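Local coordinates for tubulin-like protein CetZ (Methanosaeta thermophila, PDB 3ZID) that binds GTP as a tubulin/FtsZ-family GTPase and is probably involved in the control of archaeal cell shape, at residues 284-289 with 303-308; 111-116 with 142-147; 3-8 with 101-106. All coordinates share one frame; numbering follows the deposited sequence.

Contact 1: 284-289 with 303-308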
loop_
_atom_site.group_PDB
_atom_site.type_symbol
_atom_site.label_atom_id
_atom_site.label_comp_id
_atom_site.label_asym_id
_atom_site.label_seq_id
_atom_site.Cartn_x
_atom_site.Cartn_y
_atom_site.Cartn_z
ATOM N N LEU A 284 17.359 17.014 -19.457
ATOM C CA LEU A 284 17.809 15.614 -19.367
ATOM C C LEU A 284 19.172 15.369 -19.983
ATOM O O LEU A 284 19.327 15.276 -21.200
ATOM C CB LEU A 284 16.777 14.666 -19.983
ATOM C CG LEU A 284 15.349 14.749 -19.438
ATOM C CD1 LEU A 284 14.402 13.877 -20.245
ATOM C CD2 LEU A 284 15.253 14.415 -17.954
ATOM N N ASN A 285 20.173 15.278 -19.125
ATOM C CA ASN A 285 21.531 14.989 -19.533
ATOM C C ASN A 285 21.799 13.528 -19.201
ATOM O O ASN A 285 21.973 13.177 -18.031
ATOM C CB ASN A 285 22.476 15.915 -18.760
ATOM C CG ASN A 285 23.934 15.760 -19.160
ATOM O OD1 ASN A 285 24.397 14.675 -19.530
ATOM N ND2 ASN A 285 24.675 16.856 -19.062
ATOM N N VAL A 286 21.778 12.678 -20.222
ATOM C CA VAL A 286 21.929 11.243 -20.021
ATOM C C VAL A 286 23.209 10.857 -19.293
ATOM O O VAL A 286 23.209 9.981 -18.435
ATOM C CB VAL A 286 21.822 10.471 -21.355
ATOM C CG1 VAL A 286 21.823 8.971 -21.096
ATOM C CG2 VAL A 286 20.574 10.879 -22.069
ATOM N N ASP A 287 24.294 11.520 -19.643
ATOM C CA ASP A 287 25.580 11.279 -19.016
ATOM C C ASP A 287 25.549 11.602 -17.539
ATOM O O ASP A 287 26.017 10.817 -16.711
ATOM C CB ASP A 287 26.651 12.136 -19.692
ATOM C CG ASP A 287 28.037 11.857 -19.159
ATOM O OD1 ASP A 287 28.287 10.726 -18.693
ATOM O OD2 ASP A 287 28.877 12.778 -19.184
ATOM N N GLU A 288 24.980 12.752 -17.205
ATOM C CA GLU A 288 24.831 13.148 -15.801
ATOM C C GLU A 288 23.929 12.168 -15.046
ATOM O O GLU A 288 24.230 11.780 -13.927
ATOM C CB GLU A 288 24.274 14.575 -15.688
ATOM C CG GLU A 288 23.764 14.931 -14.310
ATOM C CD GLU A 288 23.066 16.284 -14.259
ATOM O OE1 GLU A 288 22.636 16.769 -15.329
ATOM O OE2 GLU A 288 22.913 16.840 -13.142
ATOM N N ILE A 289 22.814 11.775 -15.656
ATOM C CA ILE A 289 21.875 10.869 -14.990
ATOM C C ILE A 289 22.563 9.535 -14.717
ATOM O O ILE A 289 22.443 8.967 -13.634
ATOM C CB ILE A 289 20.620 10.660 -15.828
ATOM C CG1 ILE A 289 19.831 11.973 -15.901
ATOM C CG2 ILE A 289 19.765 9.523 -15.244
ATOM C CD1 ILE A 289 18.906 12.091 -17.106
ATOM N N VAL A 303 20.352 -1.091 -9.714
ATOM C CA VAL A 303 19.503 0.043 -10.053
ATOM C C VAL A 303 19.199 0.075 -11.539
ATOM O O VAL A 303 20.104 0.037 -12.357
ATOM C CB VAL A 303 20.172 1.372 -9.673
ATOM C CG1 VAL A 303 19.236 2.539 -9.992
ATOM C CG2 VAL A 303 20.572 1.360 -8.198
ATOM N N PHE A 304 17.921 0.119 -11.881
ATOM C CA PHE A 304 17.492 0.293 -13.270
ATOM C C PHE A 304 17.030 1.721 -13.428
ATOM O O PHE A 304 16.560 2.342 -12.475
ATOM C CB PHE A 304 16.309 -0.615 -13.601
ATOM C CG PHE A 304 16.593 -2.058 -13.435
ATOM C CD1 PHE A 304 17.238 -2.766 -14.430
ATOM C CD2 PHE A 304 16.233 -2.711 -12.270
ATOM C CE1 PHE A 304 17.497 -4.102 -14.278
ATOM C CE2 PHE A 304 16.501 -4.048 -12.107
ATOM C CZ PHE A 304 17.134 -4.743 -13.109
ATOM N N LYS A 305 17.181 2.261 -14.625
ATOM C CA LYS A 305 16.801 3.635 -14.846
ATOM C C LYS A 305 15.991 3.766 -16.096
ATOM O O LYS A 305 16.126 2.965 -17.022
ATOM C CB LYS A 305 18.029 4.538 -14.903
ATOM C CG LYS A 305 18.782 4.464 -16.209
ATOM C CD LYS A 305 20.048 5.285 -16.104
ATOM C CE LYS A 305 20.661 5.521 -17.471
ATOM N NZ LYS A 305 19.723 6.308 -18.300
ATOM N N GLY A 306 15.107 4.751 -16.089
ATOM C CA GLY A 306 14.295 5.066 -17.239
ATOM C C GLY A 306 14.226 6.576 -17.384
ATOM O O GLY A 306 14.136 7.294 -16.402
ATOM N N ILE A 307 14.286 7.060 -18.613
ATOM C CA ILE A 307 14.083 8.472 -18.863
ATOM C C ILE A 307 12.816 8.638 -19.698
ATOM O O ILE A 307 12.607 7.907 -20.663
ATOM C CB ILE A 307 15.310 9.089 -19.533
ATOM C CG1 ILE A 307 16.569 8.584 -18.832
ATOM C CG2 ILE A 307 15.292 10.569 -19.406
ATOM C CD1 ILE A 307 17.840 8.793 -19.620
ATOM N N VAL A 308 11.929 9.540 -19.273
ATOM C CA VAL A 308 10.713 9.803 -20.024
ATOM C C VAL A 308 10.653 11.280 -20.362
ATOM O O VAL A 308 10.596 12.119 -19.479
ATOM C CB VAL A 308 9.432 9.424 -19.236
ATOM C CG1 VAL A 308 8.196 9.603 -20.125
ATOM C CG2 VAL A 308 9.523 7.984 -18.735
#
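Ile307 turns one branch to Leu284, just ahead of helix 286-296, and the other to Val286 and Ile289 in its first turn. Its CG2 meets the CD1 methyl of Leu284 at 3.5 Å, the closest approach between 284-289 and 303-308; the two side chains slide past one another in opposite directions, so the leucine fork, with CD2 at 4.1 Å, lies alongside this methyl. The other branch is set by chi1 of -44°, which places CG1 beside the backbone N and anti to the carbonyl carbon. Its tip, CD1, reaches Val286 CG2 and, at 4.3 Å, Ile289 CD1. Lys305 brings its aliphatic chain up to the helix, CD 4.3 Å from Ile289 CG2. All these approaches are apolar, and 253 Å² is buried in total. The helix belongs to a beta-alpha-beta unit, strand 270-279, helix 286-296, strand 302-309, and the contact lays its first turn against the outermost strand 302-309 of the four-stranded mixed sheet. Asn285 positions that turn as its N-cap: OD1 accepts from Glu288 N at 3.1 Å, with the N-H pointing almost straight (167°) but arriving well above the amide plane. Ile289 N closes the turn on Asn285 O at 2.9 Å. Beside it in the sheet, Gly306 pairs through its backbone with Ile275 and Ile277 of strand 270-279, while Leu284 also touches Ile277.

Contact 2: 111-116 with 142-147. With GDP (guanosine-5'-diphosphate), chain C.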
loop_
_atom_site.group_PDB
_atom_site.type_symbol
_atom_site.label_atom_id
_atom_site.label_comp_id
_atom_site.label_asym_id
_atom_site.label_seq_id
_atom_site.Cartn_x
_atom_site.Cartn_y
_atom_site.Cartn_z
ATOM N N SER A 111 -5.922 -0.967 2.849
ATOM C CA SER A 111 -5.232 -0.931 4.137
ATOM C C SER A 111 -5.094 -2.361 4.655
ATOM O O SER A 111 -5.857 -3.255 4.272
ATOM C CB SER A 111 -5.993 -0.083 5.165
ATOM O OG SER A 111 -7.180 -0.719 5.595
ATOM N N VAL A 112 -4.130 -2.581 5.529
ATOM C CA VAL A 112 -3.935 -3.894 6.082
ATOM C C VAL A 112 -4.662 -4.043 7.414
ATOM O O VAL A 112 -4.703 -5.135 7.948
ATOM C CB VAL A 112 -2.441 -4.229 6.260
ATOM C CG1 VAL A 112 -1.740 -4.145 4.924
ATOM C CG2 VAL A 112 -1.790 -3.290 7.255
ATOM N N SER A 113 -5.244 -2.956 7.922
ATOM C CA SER A 113 -5.792 -2.892 9.288
ATOM C C SER A 113 -7.306 -3.031 9.433
ATOM O O SER A 113 -7.802 -3.338 10.514
ATOM C CB SER A 113 -5.352 -1.603 9.986
ATOM O OG SER A 113 -3.982 -1.655 10.324
ATOM N N GLY A 114 -8.048 -2.796 8.366
ATOM C CA GLY A 114 -9.487 -2.917 8.457
ATOM C C GLY A 114 -9.917 -4.377 8.349
ATOM O O GLY A 114 -9.103 -5.306 8.418
ATOM N N GLY A 115 -11.212 -4.579 8.169
ATOM C CA GLY A 115 -11.768 -5.916 8.090
ATOM C C GLY A 115 -12.009 -6.355 6.661
ATOM O O GLY A 115 -11.832 -7.522 6.320
ATOM N N THR A 116 -12.418 -5.418 5.815
ATOM C CA THR A 116 -12.765 -5.772 4.446
ATOM C C THR A 116 -11.546 -5.839 3.541
ATOM O O THR A 116 -11.232 -6.897 2.967
ATOM C CB THR A 116 -13.832 -4.827 3.844
ATOM O OG1 THR A 116 -15.074 -4.996 4.533
ATOM C CG2 THR A 116 -14.037 -5.127 2.368
ATOM N N VAL A 142 -1.540 -0.257 2.846
ATOM C CA VAL A 142 -1.492 0.919 3.714
ATOM C C VAL A 142 -1.448 0.543 5.207
ATOM O O VAL A 142 -2.355 -0.121 5.706
ATOM C CB VAL A 142 -2.681 1.843 3.453
ATOM C CG1 VAL A 142 -2.649 3.015 4.402
ATOM C CG2 VAL A 142 -2.691 2.306 1.967
ATOM N N LEU A 143 -0.383 0.956 5.895
ATOM C CA LEU A 143 -0.158 0.607 7.310
ATOM C C LEU A 143 -0.853 1.566 8.249
ATOM O O LEU A 143 -1.020 2.737 7.903
ATOM C CB LEU A 143 1.341 0.629 7.629
ATOM C CG LEU A 143 2.204 -0.136 6.639
ATOM C CD1 LEU A 143 3.665 0.015 6.989
ATOM C CD2 LEU A 143 1.787 -1.596 6.609
ATOM N N PRO A 144 -1.225 1.097 9.459
ATOM C CA PRO A 144 -1.999 1.915 10.397
ATOM C C PRO A 144 -1.204 3.062 11.009
ATOM O O PRO A 144 0.018 3.069 10.943
ATOM C CB PRO A 144 -2.406 0.911 11.494
ATOM C CG PRO A 144 -1.337 -0.117 11.468
ATOM C CD PRO A 144 -0.942 -0.242 10.009
ATOM N N PHE A 145 -1.909 4.054 11.549
ATOM C CA PHE A 145 -1.292 5.032 12.450
ATOM C C PHE A 145 -0.771 4.294 13.680
ATOM O O PHE A 145 -1.380 3.333 14.109
ATOM C CB PHE A 145 -2.305 6.071 12.900
ATOM C CG PHE A 145 -2.830 6.920 11.801
ATOM C CD1 PHE A 145 -2.000 7.798 11.130
ATOM C CD2 PHE A 145 -4.178 6.859 11.450
ATOM C CE1 PHE A 145 -2.488 8.596 10.118
ATOM C CE2 PHE A 145 -4.681 7.657 10.450
ATOM C CZ PHE A 145 -3.829 8.533 9.774
ATOM N N ARG A 146 0.371 4.721 14.207
ATOM C CA ARG A 146 1.013 4.088 15.369
ATOM C C ARG A 146 0.079 3.867 16.560
ATOM O O ARG A 146 0.043 2.781 17.151
ATOM C CB ARG A 146 2.217 4.938 15.790
ATOM C CG ARG A 146 2.990 4.484 17.027
ATOM C CD ARG A 146 4.190 5.412 17.174
ATOM N NE ARG A 146 5.192 5.079 16.160
ATOM C CZ ARG A 146 6.091 5.925 15.666
ATOM N NH1 ARG A 146 6.100 7.193 16.052
ATOM N NH2 ARG A 146 6.957 5.513 14.751
ATOM N N GLU A 147 -0.690 4.891 16.904
ATOM C CA GLU A 147 -1.543 4.792 18.071
ATOM C C GLU A 147 -2.985 4.534 17.674
ATOM O O GLU A 147 -3.915 4.904 18.385
ATOM C CB GLU A 147 -1.414 6.025 18.968
ATOM C CG GLU A 147 -0.085 6.092 19.722
ATOM C CD GLU A 147 0.177 7.457 20.340
ATOM O OE1 GLU A 147 -0.691 8.348 20.211
ATOM O OE2 GLU A 147 1.257 7.643 20.942
HETATM P PB GDP C . -12.107 -1.635 5.789
HETATM O O1B GDP C . -11.132 -2.356 4.874
HETATM O O2B GDP C . -13.087 -0.825 4.963
HETATM O O3B GDP C . -12.841 -2.675 6.617
HETATM O O3A GDP C . -11.295 -0.706 6.814
HETATM P PA GDP C . -10.405 0.546 6.347
HETATM O O1A GDP C . -11.054 1.829 6.734
HETATM O O2A GDP C . -10.028 0.508 4.883
HETATM O "O5'" GDP C . -9.095 0.253 7.201
HETATM C "C5'" GDP C . -8.771 1.115 8.280
HETATM C "C4'" GDP C . -7.300 1.484 8.150
HETATM O "O4'" GDP C . -7.142 2.243 6.950
HETATM C "C3'" GDP C . -6.915 2.378 9.297
HETATM O "O3'" GDP C . -5.514 2.202 9.494
HETATM C "C2'" GDP C . -7.205 3.748 8.750
HETATM O "O2'" GDP C . -6.366 4.706 9.386
HETATM C "C1'" GDP C . -6.820 3.595 7.292
HETATM N N9 GDP C . -7.583 4.420 6.354
HETATM C C8 GDP C . -8.923 4.501 6.237
HETATM N N7 GDP C . -9.258 5.320 5.210
HETATM C C5 GDP C . -8.105 5.764 4.668
HETATM C C6 GDP C . -7.730 6.636 3.551
HETATM O O6 GDP C . -8.602 7.197 2.876
HETATM N N1 GDP C . -6.433 6.820 3.309
HETATM C C2 GDP C . -5.472 6.239 4.039
HETATM N N2 GDP C . -4.185 6.496 3.721
HETATM N N3 GDP C . -5.723 5.416 5.086
HETATM C C4 GDP C . -7.006 5.151 5.419
#
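Ser111 packs against the ribose of GDP, its CB 3.1 Å from GDP O4' and its OG donating a 2.7 Å hydrogen bond to GDP O5'. A chi1 of 71° puts that hydroxyl between the backbone N and the carbonyl carbon. This is the nucleotide site of the tubulin/FtsZ GTPase domain, where the glycine-rich loop after strand 105-111, the tubulin/FtsZ signature loop, turns its amides to the beta phosphate. Strand 136-143 runs alongside: Ser111 bridges Val142 in parallel, and Val112 N donates to Val142 O at 3.0 Å, in the carbonyl plane. Past this bond the chains diverge, and Val112 CG2 lies side by side with Leu143 CD2, 4.0 Å away, and also meets the Pro144 ring. Ser113 OG lies 3.2 Å from Pro144 CB, while its hydrogen bond goes to Tyr152 O. Val142 CG1, anti to the backbone N, abuts the guanine at N2, and Asn176 and Glu148 bind GDP from outside the two segments. Gly114 CA lies 3.3 Å from the bridging GDP O3A. GDP O3B is gripped by two amides at 2.9 Å, Gly115 N at a bent 140° and Thr116 N at a nearly straight 173°.

Contact 3: 3-8 with 101-106; sequences NVLMLG and GDFDLI
Tight packing in this contact centres on Phe103, whose ring carries Leu5 CB over the middle of one face. The evidence for a CH-pi interaction is direct: CB stands 3.6 Å from the ring centroid and only 11° off the normal. Leu5 CG, anti to the backbone N, carries the fork on across the same ring, with CD1 near CZ and CD2 near CE2, while the carbonyl carbon of Asn3 lies at the ring edge. Leu5 CD2 also packs on Ile106 CG2 at 4.0 Å. On the other face of the sheet Val4 and Leu105 meet more loosely, their methyls CG2 and CD2 being 4.3 Å apart. These residues pair strands 3-9 and 105-111, central neighbours in the parallel six-stranded sheet of the Rossmann-like GTPase domain. Leu5 N donates to Leu105 O at 2.8 Å, nearly along the C=O axis, with Val4 and Leu105 in register.

At the start of strand 3-9 and in the loop 101-104 that leads into strand 105-111, the contact is polar but tightly bonded; its solvent side is exposed Asp102 and the outer parts of Asn3 and Asp104. Asn3 O accepts Asp104 N at 2.8 Å and Leu105 N at 3.1 Å. In return Asp104 OD2 takes Asn3 N at 2.9 Å from above the carboxylate plane, and weakly Asn3 ND2; the amide's OD1 is held by Arg42. One strong and one weak N-H on the same oxygen would probably favour the ionised form of Asp104, and the reciprocal bonds probably help set the register where strand 105-111 begins.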
loop_
_atom_site.group_PDB
_atom_site.type_symbol
_atom_site.label_atom_id
_atom_site.label_comp_id
_atom_site.label_asym_id
_atom_site.label_seq_id
_atom_site.Cartn_x
_atom_site.Cartn_y
_atom_site.Cartn_z
ATOM N N ASN A 3 -2.491 -3.113 -20.458
ATOM C CA ASN A 3 -3.787 -3.285 -19.809
ATOM C C ASN A 3 -3.621 -3.305 -18.300
ATOM O O ASN A 3 -3.047 -4.240 -17.742
ATOM C CB ASN A 3 -4.459 -4.577 -20.264
ATOM C CG ASN A 3 -4.801 -4.562 -21.736
ATOM O OD1 ASN A 3 -5.796 -3.966 -22.146
ATOM N ND2 ASN A 3 -3.969 -5.212 -22.542
ATOM N N VAL A 4 -4.146 -2.279 -17.641
ATOM C CA VAL A 4 -3.956 -2.130 -16.213
ATOM C C VAL A 4 -5.284 -2.234 -15.497
ATOM O O VAL A 4 -6.267 -1.602 -15.886
ATOM C CB VAL A 4 -3.300 -0.770 -15.866
ATOM C CG1 VAL A 4 -2.993 -0.676 -14.354
ATOM C CG2 VAL A 4 -2.036 -0.565 -16.693
ATOM N N LEU A 5 -5.312 -3.026 -14.439
ATOM C CA LEU A 5 -6.490 -3.096 -13.593
ATOM C C LEU A 5 -6.124 -2.536 -12.234
ATOM O O LEU A 5 -5.106 -2.921 -11.649
ATOM C CB LEU A 5 -6.964 -4.552 -13.464
ATOM C CG LEU A 5 -8.147 -4.799 -12.519
ATOM C CD1 LEU A 5 -9.390 -4.063 -13.002
ATOM C CD2 LEU A 5 -8.441 -6.296 -12.386
ATOM N N MET A 6 -6.930 -1.610 -11.726
ATOM C CA MET A 6 -6.736 -1.129 -10.355
ATOM C C MET A 6 -7.962 -1.424 -9.510
ATOM O O MET A 6 -9.077 -1.068 -9.898
ATOM C CB MET A 6 -6.401 0.347 -10.334
ATOM C CG MET A 6 -5.184 0.646 -11.210
ATOM S SD MET A 6 -4.668 2.356 -11.145
ATOM C CE MET A 6 -3.805 2.406 -9.584
ATOM N N LEU A 7 -7.744 -2.118 -8.395
ATOM C CA LEU A 7 -8.811 -2.567 -7.491
ATOM C C LEU A 7 -8.633 -1.909 -6.138
ATOM O O LEU A 7 -7.641 -2.169 -5.452
ATOM C CB LEU A 7 -8.707 -4.075 -7.294
ATOM C CG LEU A 7 -8.793 -4.890 -8.572
ATOM C CD1 LEU A 7 -8.594 -6.373 -8.290
ATOM C CD2 LEU A 7 -10.138 -4.641 -9.223
ATOM N N GLY A 8 -9.577 -1.061 -5.744
ATOM C CA GLY A 8 -9.495 -0.397 -4.458
ATOM C C GLY A 8 -10.449 -1.099 -3.498
ATOM O O GLY A 8 -11.653 -1.002 -3.654
ATOM N N GLY A 101 -11.973 -7.924 -19.361
ATOM C CA GLY A 101 -10.956 -8.402 -20.282
ATOM C C GLY A 101 -9.663 -8.871 -19.648
ATOM O O GLY A 101 -9.632 -9.282 -18.485
ATOM N N ASP A 102 -8.594 -8.836 -20.436
ATOM C CA ASP A 102 -7.288 -9.268 -19.961
ATOM C C ASP A 102 -6.515 -8.093 -19.421
ATOM O O ASP A 102 -6.744 -6.958 -19.817
ATOM C CB ASP A 102 -6.474 -9.940 -21.071
ATOM C CG ASP A 102 -6.784 -11.411 -21.223
ATOM O OD1 ASP A 102 -7.250 -12.032 -20.247
ATOM O OD2 ASP A 102 -6.550 -11.951 -22.323
ATOM N N PHE A 103 -5.610 -8.378 -18.493
ATOM C CA PHE A 103 -4.756 -7.363 -17.897
ATOM C C PHE A 103 -3.341 -7.856 -17.800
ATOM O O PHE A 103 -3.105 -9.026 -17.515
ATOM C CB PHE A 103 -5.264 -6.991 -16.514
ATOM C CG PHE A 103 -6.646 -6.464 -16.534
ATOM C CD1 PHE A 103 -6.897 -5.181 -17.012
ATOM C CD2 PHE A 103 -7.704 -7.263 -16.150
ATOM C CE1 PHE A 103 -8.180 -4.691 -17.063
ATOM C CE2 PHE A 103 -8.981 -6.784 -16.191
ATOM C CZ PHE A 103 -9.226 -5.490 -16.654
ATOM N N ASP A 104 -2.401 -6.944 -18.012
ATOM C CA ASP A 104 -0.995 -7.253 -17.862
ATOM C C ASP A 104 -0.502 -6.866 -16.462
ATOM O O ASP A 104 0.475 -7.405 -15.962
ATOM C CB ASP A 104 -0.203 -6.489 -18.916
ATOM C CG ASP A 104 -0.810 -6.616 -20.310
ATOM O OD1 ASP A 104 -1.017 -7.761 -20.777
ATOM O OD2 ASP A 104 -1.083 -5.565 -20.931
ATOM N N LEU A 105 -1.177 -5.914 -15.844
ATOM C CA LEU A 105 -0.696 -5.329 -14.606
ATOM C C LEU A 105 -1.884 -5.040 -13.700
ATOM O O LEU A 105 -2.834 -4.371 -14.100
ATOM C CB LEU A 105 0.070 -4.030 -14.922
ATOM C CG LEU A 105 0.589 -3.186 -13.760
ATOM C CD1 LEU A 105 1.576 -3.968 -12.912
ATOM C CD2 LEU A 105 1.254 -1.921 -14.310
ATOM N N ILE A 106 -1.826 -5.527 -12.473
ATOM C CA ILE A 106 -2.945 -5.362 -11.553
ATOM C C ILE A 106 -2.467 -4.773 -10.244
ATOM O O ILE A 106 -1.546 -5.298 -9.613
ATOM C CB ILE A 106 -3.693 -6.725 -11.303
ATOM C CG1 ILE A 106 -4.100 -7.383 -12.638
ATOM C CG2 ILE A 106 -4.914 -6.524 -10.412
ATOM C CD1 ILE A 106 -4.810 -8.768 -12.496
#

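How the contacts relate
From the N terminus, strand 3-9 opens contact 3, which closes only when 101-106 returns to its side after 92 intervening residues, strands 42-49 and 66-68 having been laid down beyond it. Strand 105-111 then runs on into the loop that opens contact 2, closed through helix 117-131 and strand 136-143. Contacts 3 and 2 thus join neighbouring strands of the GTPase domain's parallel sheet, their centres 24 Å apart. Contact 1 comes last, its centre 36 Å from that of contact 2; closing a short 13-residue loop, it seats helix 286-296 on edge strand 302-309 of the mixed sheet. The three follow in series: none nests within, crosses or touches another.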